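High affinity transport system protein p37 (Mycoplasma hyorhinis, PDB 3EKI) binds thiamine diphosphate and serves as the extracytoplasmic lipoprotein of a high-affinity transport system. Local coordinates at residues Ile46-Ser51 with Thr71-Phe76; Leu120-Asn125 with Pro143-Thr148; Glu132-Lys135 with Ile140-Pro143; Leu359-Phe364 with Tyr384-Asn389. All coordinates share one frame; numbering follows the deposited sequence.

Interaction 1 (Ile46-Ser51 with Thr71-Phe76)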
loop_
_atom_site.group_PDB
_atom_site.type_symbol
_atom_site.label_atom_id
_atom_site.label_comp_id
_atom_site.label_asym_id
_atom_site.label_seq_id
_atom_site.Cartn_x
_atom_site.Cartn_y
_atom_site.Cartn_z
ATOM N N ILE A 46 22.656 12.404 -4.969
ATOM C CA ILE A 46 21.244 12.057 -5.066
ATOM C C ILE A 46 20.760 11.748 -3.652
ATOM O O ILE A 46 21.382 10.941 -2.983
ATOM C CB ILE A 46 21.057 10.906 -6.052
ATOM C CG1 ILE A 46 21.324 11.284 -7.514
ATOM C CG2 ILE A 46 19.675 10.276 -5.912
ATOM C CD1 ILE A 46 20.200 12.114 -8.111
ATOM N N THR A 47 19.689 12.415 -3.263
ATOM C CA THR A 47 19.064 12.222 -1.967
ATOM C C THR A 47 17.656 11.649 -2.123
ATOM O O THR A 47 16.828 12.286 -2.775
ATOM C CB THR A 47 18.999 13.558 -1.200
ATOM O OG1 THR A 47 20.326 14.053 -0.989
ATOM C CG2 THR A 47 18.373 13.358 0.174
ATOM N N PHE A 48 17.400 10.486 -1.545
ATOM C CA PHE A 48 16.080 9.880 -1.458
ATOM C C PHE A 48 15.330 10.311 -0.196
ATOM O O PHE A 48 15.861 10.295 0.922
ATOM C CB PHE A 48 16.227 8.357 -1.450
ATOM C CG PHE A 48 16.879 7.737 -2.679
ATOM C CD1 PHE A 48 16.874 8.349 -3.919
ATOM C CD2 PHE A 48 17.500 6.504 -2.569
ATOM C CE1 PHE A 48 17.482 7.726 -5.005
ATOM C CE2 PHE A 48 18.096 5.873 -3.644
ATOM C CZ PHE A 48 18.064 6.489 -4.874
ATOM N N GLY A 49 14.068 10.678 -0.315
ATOM C CA GLY A 49 13.232 10.955 0.837
ATOM C C GLY A 49 12.752 9.618 1.372
ATOM O O GLY A 49 12.357 8.761 0.575
ATOM N N VAL A 50 12.830 9.464 2.689
ATOM C CA VAL A 50 12.296 8.279 3.354
ATOM C C VAL A 50 11.549 8.732 4.615
ATOM O O VAL A 50 11.849 9.771 5.178
ATOM C CB VAL A 50 13.327 7.220 3.764
ATOM C CG1 VAL A 50 14.133 6.749 2.563
ATOM C CG2 VAL A 50 14.227 7.750 4.873
ATOM N N SER A 51 10.594 7.891 5.006
ATOM C CA SER A 51 9.767 8.256 6.146
ATOM C C SER A 51 10.604 8.508 7.408
ATOM O O SER A 51 11.429 7.672 7.765
ATOM C CB SER A 51 8.723 7.189 6.474
ATOM O OG SER A 51 8.113 7.562 7.710
ATOM N N THR A 71 23.426 0.393 4.602
ATOM C CA THR A 71 23.819 -0.710 3.741
ATOM C C THR A 71 23.215 -0.576 2.362
ATOM O O THR A 71 23.811 -0.797 1.315
ATOM C CB THR A 71 23.350 -2.064 4.321
ATOM O OG1 THR A 71 24.055 -2.305 5.543
ATOM C CG2 THR A 71 23.674 -3.184 3.349
ATOM N N PHE A 72 21.914 -0.214 2.391
ATOM C CA PHE A 72 21.235 -0.023 1.115
ATOM C C PHE A 72 21.939 1.067 0.290
ATOM O O PHE A 72 22.152 0.831 -0.891
ATOM C CB PHE A 72 19.774 0.343 1.340
ATOM C CG PHE A 72 19.014 0.854 0.123
ATOM C CD1 PHE A 72 18.519 -0.041 -0.791
ATOM C CD2 PHE A 72 18.821 2.214 -0.061
ATOM C CE1 PHE A 72 17.809 0.403 -1.898
ATOM C CE2 PHE A 72 18.112 2.669 -1.174
ATOM C CZ PHE A 72 17.630 1.754 -2.076
ATOM N N LEU A 73 22.238 2.187 0.927
ATOM C CA LEU A 73 22.833 3.295 0.156
ATOM C C LEU A 73 24.198 2.972 -0.423
ATOM O O LEU A 73 24.544 3.413 -1.528
ATOM C CB LEU A 73 22.943 4.527 1.060
ATOM C CG LEU A 73 21.604 5.203 1.362
ATOM C CD1 LEU A 73 21.808 6.184 2.503
ATOM C CD2 LEU A 73 21.011 5.837 0.118
ATOM N N GLU A 74 24.973 2.204 0.331
ATOM C CA GLU A 74 26.280 1.765 -0.130
ATOM C C GLU A 74 26.110 0.809 -1.300
ATOM O O GLU A 74 26.750 0.978 -2.335
ATOM C CB GLU A 74 27.097 1.121 0.993
ATOM C CG GLU A 74 28.399 0.510 0.522
ATOM C CD GLU A 74 29.492 1.518 0.201
ATOM O OE1 GLU A 74 29.335 2.717 0.501
ATOM O OE2 GLU A 74 30.519 1.090 -0.372
ATOM N N ASN A 75 25.221 -0.191 -1.193
ATOM C CA ASN A 75 25.003 -1.081 -2.313
ATOM C C ASN A 75 24.503 -0.346 -3.551
ATOM O O ASN A 75 24.863 -0.678 -4.686
ATOM C CB ASN A 75 23.961 -2.128 -1.904
ATOM C CG ASN A 75 24.503 -3.150 -0.929
ATOM O OD1 ASN A 75 25.693 -3.203 -0.655
ATOM N ND2 ASN A 75 23.621 -3.992 -0.381
ATOM N N PHE A 76 23.663 0.650 -3.327
ATOM C CA PHE A 76 23.094 1.433 -4.407
ATOM C C PHE A 76 24.162 2.240 -5.143
ATOM O O PHE A 76 24.254 2.221 -6.366
ATOM C CB PHE A 76 22.023 2.415 -3.877
ATOM C CG PHE A 76 21.005 2.794 -4.932
ATOM C CD1 PHE A 76 21.277 3.737 -5.895
ATOM C CD2 PHE A 76 19.762 2.185 -4.951
ATOM C CE1 PHE A 76 20.386 4.055 -6.886
ATOM C CE2 PHE A 76 18.874 2.480 -5.948
ATOM C CZ PHE A 76 19.162 3.410 -6.923
#
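F48 drives its ring from strand 45-51 into a pocket formed by F72, L73 and F76 of helix 64-85. Its CB already points at the helix, and with CG set anti to the carbonyl carbon (chi1 -61°) the ring carries on in that direction. Beyond CG, F48 CD2 is 4.1 Å from F72 CE2, the side chains crossing at about a right angle, with L73 CD2 more distant at 4.5 Å. F48 CE2 stays on F72 CE2, at 4.0 Å, and begins to approach F76. At the tip, F48 CZ stands 3.9 Å from F76 CZ and lies over one face of the F76 ring, off centre toward the rim. Ring centroids 5.2 Å apart and planes at 83° identify an edge-to-face stack, with F48 giving the edge and F76 the face. On the CD1 side F122 meets the F48 ring, while F364 stacks on F76, so the pair belongs to a larger aromatic cluster. All four touching residues are buried and the contact is wholly apolar. Since strand 45-51 runs parallel to strand 97-103 with helix 64-85 between them in the chain, this is the strand-to-helix packing of a beta-alpha-beta crossover.

Interaction 2 (Leu120-Asn125 with Pro143-Thr148). With CA (calcium ion), chain D.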
loop_
_atom_site.group_PDB
_atom_site.type_symbol
_atom_site.label_atom_id
_atom_site.label_comp_id
_atom_site.label_asym_id
_atom_site.label_seq_id
_atom_site.Cartn_x
_atom_site.Cartn_y
_atom_site.Cartn_z
ATOM N N LEU A 120 16.520 17.356 -2.490
ATOM C CA LEU A 120 15.623 16.199 -2.472
ATOM C C LEU A 120 15.292 15.820 -3.916
ATOM O O LEU A 120 14.611 16.543 -4.640
ATOM C CB LEU A 120 14.333 16.462 -1.697
ATOM C CG LEU A 120 13.299 15.331 -1.767
ATOM C CD1 LEU A 120 13.827 14.090 -1.072
ATOM C CD2 LEU A 120 11.995 15.809 -1.154
ATOM N N ASP A 121 15.810 14.680 -4.339
ATOM C CA ASP A 121 15.772 14.289 -5.743
ATOM C C ASP A 121 14.746 13.217 -6.099
ATOM O O ASP A 121 14.320 13.140 -7.258
ATOM C CB ASP A 121 17.166 13.788 -6.134
ATOM C CG ASP A 121 18.274 14.783 -5.824
ATOM O OD1 ASP A 121 19.077 14.562 -4.901
ATOM O OD2 ASP A 121 18.273 15.862 -6.461
ATOM N N PHE A 122 14.379 12.371 -5.140
ATOM C CA PHE A 122 13.538 11.231 -5.474
ATOM C C PHE A 122 12.835 10.724 -4.226
ATOM O O PHE A 122 13.322 10.831 -3.108
ATOM C CB PHE A 122 14.403 10.126 -6.064
ATOM C CG PHE A 122 13.816 8.773 -6.356
ATOM C CD1 PHE A 122 13.289 8.496 -7.598
ATOM C CD2 PHE A 122 13.822 7.793 -5.372
ATOM C CE1 PHE A 122 12.756 7.240 -7.865
ATOM C CE2 PHE A 122 13.282 6.540 -5.617
ATOM C CZ PHE A 122 12.779 6.299 -6.878
ATOM N N GLY A 123 11.672 10.129 -4.470
ATOM C CA GLY A 123 11.071 9.332 -3.384
ATOM C C GLY A 123 10.026 8.393 -3.933
ATOM O O GLY A 123 9.707 8.410 -5.119
ATOM N N ILE A 124 9.492 7.505 -3.088
ATOM C CA ILE A 124 8.518 6.507 -3.521
ATOM C C ILE A 124 7.186 6.755 -2.804
ATOM O O ILE A 124 7.222 6.899 -1.578
ATOM C CB ILE A 124 9.060 5.096 -3.268
ATOM C CG1 ILE A 124 10.387 4.870 -3.993
ATOM C CG2 ILE A 124 8.011 4.069 -3.645
ATOM C CD1 ILE A 124 11.116 3.591 -3.640
ATOM N N ASN A 125 6.127 6.867 -3.596
ATOM C CA ASN A 125 4.835 7.340 -3.143
ATOM C C ASN A 125 3.727 6.363 -3.509
ATOM O O ASN A 125 3.807 5.684 -4.512
ATOM C CB ASN A 125 4.470 8.704 -3.761
ATOM C CG ASN A 125 3.544 9.524 -2.895
ATOM O OD1 ASN A 125 3.985 10.254 -2.010
ATOM N ND2 ASN A 125 2.227 9.462 -3.088
ATOM N N PRO A 143 7.278 10.558 -12.701
ATOM C CA PRO A 143 7.219 9.153 -12.278
ATOM C C PRO A 143 8.151 8.321 -13.131
ATOM O O PRO A 143 8.199 8.504 -14.359
ATOM C CB PRO A 143 5.759 8.771 -12.543
ATOM C CG PRO A 143 5.032 10.071 -12.551
ATOM C CD PRO A 143 5.986 11.046 -13.211
ATOM N N ALA A 144 8.867 7.411 -12.495
ATOM C CA ALA A 144 9.836 6.595 -13.212
ATOM C C ALA A 144 9.960 5.101 -12.836
ATOM O O ALA A 144 10.349 4.302 -13.648
ATOM C CB ALA A 144 11.181 7.214 -13.067
ATOM N N LEU A 145 9.690 4.803 -11.575
ATOM C CA LEU A 145 9.878 3.464 -11.045
ATOM C C LEU A 145 8.538 2.911 -10.586
ATOM O O LEU A 145 7.814 3.636 -9.894
ATOM C CB LEU A 145 10.845 3.567 -9.863
ATOM C CG LEU A 145 11.213 2.305 -9.077
ATOM C CD1 LEU A 145 12.305 1.531 -9.805
ATOM C CD2 LEU A 145 11.690 2.579 -7.660
ATOM N N GLU A 146 8.218 1.677 -10.947
ATOM C CA GLU A 146 7.041 1.028 -10.388
ATOM C C GLU A 146 7.518 -0.069 -9.441
ATOM O O GLU A 146 8.265 -0.930 -9.904
ATOM C CB GLU A 146 6.173 0.411 -11.488
ATOM C CG GLU A 146 4.894 -0.206 -10.939
ATOM C CD GLU A 146 3.918 -0.688 -11.988
ATOM O OE1 GLU A 146 4.207 -0.626 -13.201
ATOM O OE2 GLU A 146 2.830 -1.158 -11.577
ATOM N N THR A 147 7.112 -0.047 -8.178
ATOM C CA THR A 147 7.438 -1.183 -7.302
ATOM C C THR A 147 6.442 -2.323 -7.529
ATOM O O THR A 147 5.348 -2.102 -8.044
ATOM C CB THR A 147 7.474 -0.769 -5.823
ATOM O OG1 THR A 147 6.129 -0.492 -5.407
ATOM C CG2 THR A 147 8.280 0.491 -5.565
ATOM N N THR A 148 6.832 -3.526 -7.155
ATOM C CA THR A 148 5.968 -4.709 -7.152
ATOM C C THR A 148 6.124 -5.382 -5.796
ATOM O O THR A 148 7.092 -5.173 -5.064
ATOM C CB THR A 148 6.262 -5.703 -8.282
ATOM O OG1 THR A 148 7.590 -6.247 -8.091
ATOM C CG2 THR A 148 6.231 -5.060 -9.656
HETATM CA CA CA D . 20.664 16.168 -5.188
HETATM O O HOH W 1 21.582 15.503 -2.834
HETATM O O HOH W 2 22.612 17.760 -4.901
#
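Two strands of one antiparallel sheet, 122-125 and 141-152, meet here through F122 and I124 on one and L145 and T147 on the other, without a hydrogen bond between them. Both pair with strand 345-349, and the 8.8 Å separation of their axes fits a strand lying between. On strand 141-152, A144 and L145 form a classic beta bulge against that middle strand. L145 CD2 is the common contact point: it sits in the plane of the F122 ring, at its edge, 4.0 Å from F122 CZ. The same methyl lies 4.2 Å from I124 CD1. L145 CG is anti to the backbone N (chi1 179°), which carries the branch over to both partners. Further along, I124 CG2 and T147 CG2 approach to 4.1 Å, while T147 OG1 is turned to the carbonyl oxygen of D344. Just before F122, D121 grips a calcium ion with both carboxylate oxygens, OD1 at 2.3 Å and OD2 at 2.7 Å from the metal. D43, S45, P118 and two waters complete the site, and T47 N and R349 NE hydrogen-bond to the same carboxylate. With the side chain of T147 about 6 Å from the bound thiamine diphosphate, the arrangement is consistent with the sheet of one lobe of a periplasmic-binding-protein-like fold that has a metal site at the start of one strand and ligand near another.

Interaction 3 (Glu132-Lys135 with Ile140-Pro143)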
loop_
_atom_site.group_PDB
_atom_site.type_symbol
_atom_site.label_atom_id
_atom_site.label_comp_id
_atom_site.label_asym_id
_atom_site.label_seq_id
_atom_site.Cartn_x
_atom_site.Cartn_y
_atom_site.Cartn_z
ATOM N N GLU A 132 -3.600 11.536 -8.064
ATOM C CA GLU A 132 -4.456 12.679 -7.715
ATOM C C GLU A 132 -3.622 13.961 -7.650
ATOM O O GLU A 132 -4.062 15.060 -8.006
ATOM C CB GLU A 132 -5.162 12.428 -6.401
ATOM C CG GLU A 132 -6.118 11.256 -6.312
ATOM C CD GLU A 132 -7.394 11.404 -7.115
ATOM O OE1 GLU A 132 -7.672 12.545 -7.543
ATOM O OE2 GLU A 132 -8.116 10.397 -7.313
ATOM N N PHE A 133 -2.369 13.851 -7.193
ATOM C CA PHE A 133 -1.526 15.051 -7.113
ATOM C C PHE A 133 -1.210 15.557 -8.513
ATOM O O PHE A 133 -1.262 16.754 -8.810
ATOM C CB PHE A 133 -0.244 14.722 -6.344
ATOM C CG PHE A 133 0.747 15.874 -6.260
ATOM C CD1 PHE A 133 0.625 16.835 -5.280
ATOM C CD2 PHE A 133 1.795 15.975 -7.153
ATOM C CE1 PHE A 133 1.523 17.889 -5.187
ATOM C CE2 PHE A 133 2.702 17.038 -7.077
ATOM C CZ PHE A 133 2.573 17.974 -6.084
ATOM N N LEU A 134 -0.856 14.628 -9.399
ATOM C CA LEU A 134 -0.487 15.018 -10.761
ATOM C C LEU A 134 -1.684 15.480 -11.578
ATOM O O LEU A 134 -1.528 16.260 -12.520
ATOM C CB LEU A 134 0.272 13.866 -11.414
ATOM C CG LEU A 134 1.726 13.744 -10.964
ATOM C CD1 LEU A 134 2.357 12.457 -11.462
ATOM C CD2 LEU A 134 2.555 14.920 -11.471
ATOM N N LYS A 135 -2.897 15.044 -11.239
ATOM C CA LYS A 135 -4.089 15.574 -11.897
ATOM C C LYS A 135 -4.187 17.078 -11.663
ATOM O O LYS A 135 -4.524 17.842 -12.556
ATOM C CB LYS A 135 -5.327 14.851 -11.370
ATOM C CG LYS A 135 -6.411 14.629 -12.405
ATOM C CD LYS A 135 -7.079 13.270 -12.269
ATOM C CE LYS A 135 -8.387 13.184 -13.037
ATOM N NZ LYS A 135 -8.421 14.023 -14.267
ATOM N N ILE A 140 4.587 18.090 -13.071
ATOM C CA ILE A 140 5.414 18.884 -12.169
ATOM C C ILE A 140 6.568 18.066 -11.586
ATOM O O ILE A 140 7.575 18.686 -11.229
ATOM C CB ILE A 140 4.576 19.507 -11.049
ATOM C CG1 ILE A 140 5.251 20.635 -10.269
ATOM C CG2 ILE A 140 4.088 18.421 -10.086
ATOM C CD1 ILE A 140 4.229 21.390 -9.425
ATOM N N ILE A 141 6.388 16.758 -11.502
ATOM C CA ILE A 141 7.383 15.775 -11.057
ATOM C C ILE A 141 7.295 14.599 -12.024
ATOM O O ILE A 141 6.323 14.484 -12.799
ATOM C CB ILE A 141 7.228 15.352 -9.587
ATOM C CG1 ILE A 141 5.880 14.713 -9.281
ATOM C CG2 ILE A 141 7.496 16.520 -8.634
ATOM C CD1 ILE A 141 5.637 14.312 -7.834
ATOM N N THR A 142 8.277 13.701 -12.055
ATOM C CA THR A 142 8.380 12.680 -13.071
ATOM C C THR A 142 8.395 11.265 -12.536
ATOM O O THR A 142 9.358 10.797 -11.927
ATOM C CB THR A 142 9.709 12.893 -13.862
ATOM O OG1 THR A 142 9.716 14.246 -14.336
ATOM C CG2 THR A 142 9.781 11.944 -15.028
ATOM N N PRO A 143 7.278 10.558 -12.701
ATOM C CA PRO A 143 7.219 9.153 -12.278
ATOM C C PRO A 143 8.151 8.321 -13.131
ATOM O O PRO A 143 8.199 8.504 -14.359
ATOM C CB PRO A 143 5.759 8.771 -12.543
ATOM C CG PRO A 143 5.032 10.071 -12.551
ATOM C CD PRO A 143 5.986 11.046 -13.211
#
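F133 and L134, neighbours on helix 127-136, face I140, I141 and P143, where the chain turns back into strand 141-152. The F133 ring lies across both isoleucines, its long direction at about a right angle to each. Its CE2 corner does the touching: F133 CE2 is 3.6 Å from I140 CG2 and 4.1 Å from I141 CD1, both methyls approaching the ring obliquely. I140 CG2 occupies the slot between the backbone N and the carbonyl carbon while CG1 is anti to the N (chi1 -165°), and this turns the short branch to the helix. I141 has the other choice, with CG1 in that slot (chi1 60°), and its longer branch runs past L134 to finish at F133.

L134 splits its two methyls between two partners. CD2 slants across I141, 4.0 Å from I141 CG1, and also brushes I140 CG2. CD1 instead heads end-on to the proline, 3.7 Å from P143 CG. Around this knot, F390 of helix 390-402 packs on both L134 and P143, and S114 of helix 106-115 touches F133, I140 and I141.

No hydrogen bond or charge spans the two segments, and 220 Å², both sides summed, is buried between them. The side chains meet carbon to carbon, and one backbone oxygen, I141 O, also lies 4.0 Å from L134 CD2. With no polar bond across it, the contact depends on burial of apolar surface and van der Waals packing, which are only weakly directional; four of the five residues remain partly exposed, which marks this as a patch close to the surface.

Interaction 4 (Leu359-Phe364 with Tyr384-Asn389)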
loop_
_atom_site.group_PDB
_atom_site.type_symbol
_atom_site.label_atom_id
_atom_site.label_comp_id
_atom_site.label_asym_id
_atom_site.label_seq_id
_atom_site.Cartn_x
_atom_site.Cartn_y
_atom_site.Cartn_z
ATOM N N LEU A 359 19.402 5.253 -15.021
ATOM C CA LEU A 359 20.396 4.450 -14.300
ATOM C C LEU A 359 19.950 4.172 -12.866
ATOM O O LEU A 359 20.191 3.092 -12.329
ATOM C CB LEU A 359 21.732 5.179 -14.288
ATOM C CG LEU A 359 22.552 5.097 -15.564
ATOM C CD1 LEU A 359 23.603 6.203 -15.495
ATOM C CD2 LEU A 359 23.231 3.748 -15.752
ATOM N N ILE A 360 19.260 5.129 -12.262
ATOM C CA ILE A 360 18.754 4.912 -10.893
ATOM C C ILE A 360 17.649 3.861 -10.949
ATOM O O ILE A 360 17.661 2.941 -10.105
ATOM C CB ILE A 360 18.343 6.239 -10.238
ATOM C CG1 ILE A 360 19.561 7.128 -9.903
ATOM C CG2 ILE A 360 17.474 6.034 -9.020
ATOM C CD1 ILE A 360 19.171 8.558 -9.534
ATOM N N VAL A 361 16.753 3.944 -11.909
ATOM C CA VAL A 361 15.718 2.890 -12.044
ATOM C C VAL A 361 16.353 1.527 -12.205
ATOM O O VAL A 361 16.009 0.556 -11.527
ATOM C CB VAL A 361 14.744 3.217 -13.196
ATOM C CG1 VAL A 361 13.856 2.022 -13.528
ATOM C CG2 VAL A 361 13.889 4.430 -12.864
ATOM N N GLN A 362 17.334 1.374 -13.104
ATOM C CA GLN A 362 17.959 0.090 -13.349
ATOM C C GLN A 362 18.722 -0.406 -12.134
ATOM O O GLN A 362 18.804 -1.623 -11.909
ATOM C CB GLN A 362 18.913 0.190 -14.547
ATOM C CG GLN A 362 19.330 -1.171 -15.091
ATOM C CD GLN A 362 18.122 -1.952 -15.596
ATOM O OE1 GLN A 362 17.385 -1.402 -16.400
ATOM N NE2 GLN A 362 17.988 -3.173 -15.111
ATOM N N THR A 363 19.241 0.543 -11.349
ATOM C CA THR A 363 19.929 0.146 -10.125
ATOM C C THR A 363 18.943 -0.501 -9.131
ATOM O O THR A 363 19.297 -1.517 -8.514
ATOM C CB THR A 363 20.682 1.325 -9.497
ATOM O OG1 THR A 363 21.719 1.723 -10.412
ATOM C CG2 THR A 363 21.364 0.920 -8.203
ATOM N N PHE A 364 17.747 0.042 -8.993
ATOM C CA PHE A 364 16.731 -0.595 -8.138
ATOM C C PHE A 364 16.483 -2.023 -8.630
ATOM O O PHE A 364 16.491 -2.969 -7.836
ATOM C CB PHE A 364 15.418 0.192 -8.087
ATOM C CG PHE A 364 15.370 1.284 -7.057
ATOM C CD1 PHE A 364 15.172 1.018 -5.716
ATOM C CD2 PHE A 364 15.520 2.606 -7.423
ATOM C CE1 PHE A 364 15.112 2.049 -4.797
ATOM C CE2 PHE A 364 15.475 3.639 -6.525
ATOM C CZ PHE A 364 15.284 3.365 -5.188
ATOM N N TYR A 384 10.908 -4.358 -8.796
ATOM C CA TYR A 384 10.820 -3.070 -9.459
ATOM C C TYR A 384 10.737 -3.207 -10.974
ATOM O O TYR A 384 11.314 -4.156 -11.528
ATOM C CB TYR A 384 12.052 -2.218 -9.123
ATOM C CG TYR A 384 12.294 -1.985 -7.661
ATOM C CD1 TYR A 384 13.241 -2.753 -6.995
ATOM C CD2 TYR A 384 11.613 -1.035 -6.911
ATOM C CE1 TYR A 384 13.486 -2.554 -5.650
ATOM C CE2 TYR A 384 11.849 -0.832 -5.566
ATOM C CZ TYR A 384 12.793 -1.603 -4.929
ATOM O OH TYR A 384 13.036 -1.423 -3.597
ATOM N N LYS A 385 10.061 -2.286 -11.641
ATOM C CA LYS A 385 10.005 -2.183 -13.090
ATOM C C LYS A 385 10.174 -0.716 -13.477
ATOM O O LYS A 385 9.840 0.190 -12.694
ATOM C CB LYS A 385 8.663 -2.696 -13.619
ATOM C CG LYS A 385 8.069 -3.908 -12.945
ATOM C CD LYS A 385 7.059 -4.627 -13.838
ATOM C CE LYS A 385 5.772 -4.995 -13.116
ATOM N NZ LYS A 385 5.487 -6.458 -13.121
ATOM N N LYS A 386 10.665 -0.408 -14.665
ATOM C CA LYS A 386 10.643 0.912 -15.238
ATOM C C LYS A 386 9.226 1.310 -15.630
ATOM O O LYS A 386 8.514 0.458 -16.183
ATOM C CB LYS A 386 11.508 0.925 -16.509
ATOM C CG LYS A 386 11.641 2.281 -17.192
ATOM C CD LYS A 386 12.285 2.128 -18.570
ATOM C CE LYS A 386 12.502 3.467 -19.259
ATOM N NZ LYS A 386 13.188 3.296 -20.580
ATOM N N ILE A 387 8.825 2.553 -15.388
ATOM C CA ILE A 387 7.565 2.988 -15.989
ATOM C C ILE A 387 7.805 3.471 -17.414
ATOM O O ILE A 387 8.588 4.392 -17.584
ATOM C CB ILE A 387 6.888 4.076 -15.151
ATOM C CG1 ILE A 387 6.556 3.498 -13.770
ATOM C CG2 ILE A 387 5.694 4.665 -15.876
ATOM C CD1 ILE A 387 5.822 4.357 -12.805
ATOM N N ASP A 388 7.147 2.817 -18.355
ATOM C CA ASP A 388 7.325 3.163 -19.767
ATOM C C ASP A 388 6.266 4.154 -20.223
ATOM O O ASP A 388 6.493 4.936 -21.151
ATOM C CB ASP A 388 7.280 1.866 -20.588
ATOM C CG ASP A 388 8.297 0.834 -20.139
ATOM O OD1 ASP A 388 9.513 1.108 -20.204
ATOM O OD2 ASP A 388 7.900 -0.273 -19.718
ATOM N N ASN A 389 5.103 4.126 -19.565
ATOM C CA ASN A 389 3.956 4.951 -19.899
ATOM C C ASN A 389 3.090 5.156 -18.645
ATOM O O ASN A 389 2.304 4.256 -18.338
ATOM C CB ASN A 389 3.115 4.298 -20.986
ATOM C CG ASN A 389 2.024 5.216 -21.496
ATOM O OD1 ASN A 389 1.511 6.068 -20.766
ATOM N ND2 ASN A 389 1.673 5.035 -22.769
#
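One face of the Y384 ring is taken by F364, and the edge of the F364 ring points at that face. This is alpha/beta packing, helix 354-369 laid nearly antiparallel (152°) on strand 383-386. F364 CD1 stands 3.6 Å above the plane of the Y384 ring, displaced toward its rim and nearest to CZ. The centroids are 5.0 Å apart, but the planes meet at only 52°, so the edge-to-face stack is strongly tilted. F364 CB adds a CH-pi contact over the same ring, 3.9 Å from the Y384 centroid, so that CB and CD1 both rest on the tyrosine. The helix backbone also comes close, F364 O lying 3.4 Å from Y384 CD1. The hydroxyl of Y384 is hydrogen-bonded to D373 OD2, which ties down the far end of the ring, and L145 of the neighbouring strand packs on both aromatic side chains. Toward the strand's end, V361 CG1 approaches K386 CA at 3.8 Å, near the base of a lysine whose extended chain then leads away from the helix. Within the helix, L359 O accepts two bonds from one residue, from T363 N and T363 OG1, which arrive on opposite faces of the carbonyl plane. The hydroxyl bond measures 2.8 Å from T363 OG1 to L359 O, with the oxygen donor tilted 32° out of that plane.

Overall arrangement
From the N terminus, interaction 1 closes the first loop by folding helix 64-85 back on strand 45-51. Interaction 2 then spans 120 to 148; interaction 3 is a shorter loop starting within that span, and the two close on the same strand, sharing P143. Interaction 4 closes the last loop near the C terminus, and none of the four cross. Spatial ties are nonetheless close. G49 N bonds to F122 O, joining interactions 1 and 2; F72 packs on F364, joining 1 and 4; E146 N bonds to K385 O, pairing strands 141-152 and 383-386 and joining 2 and 4.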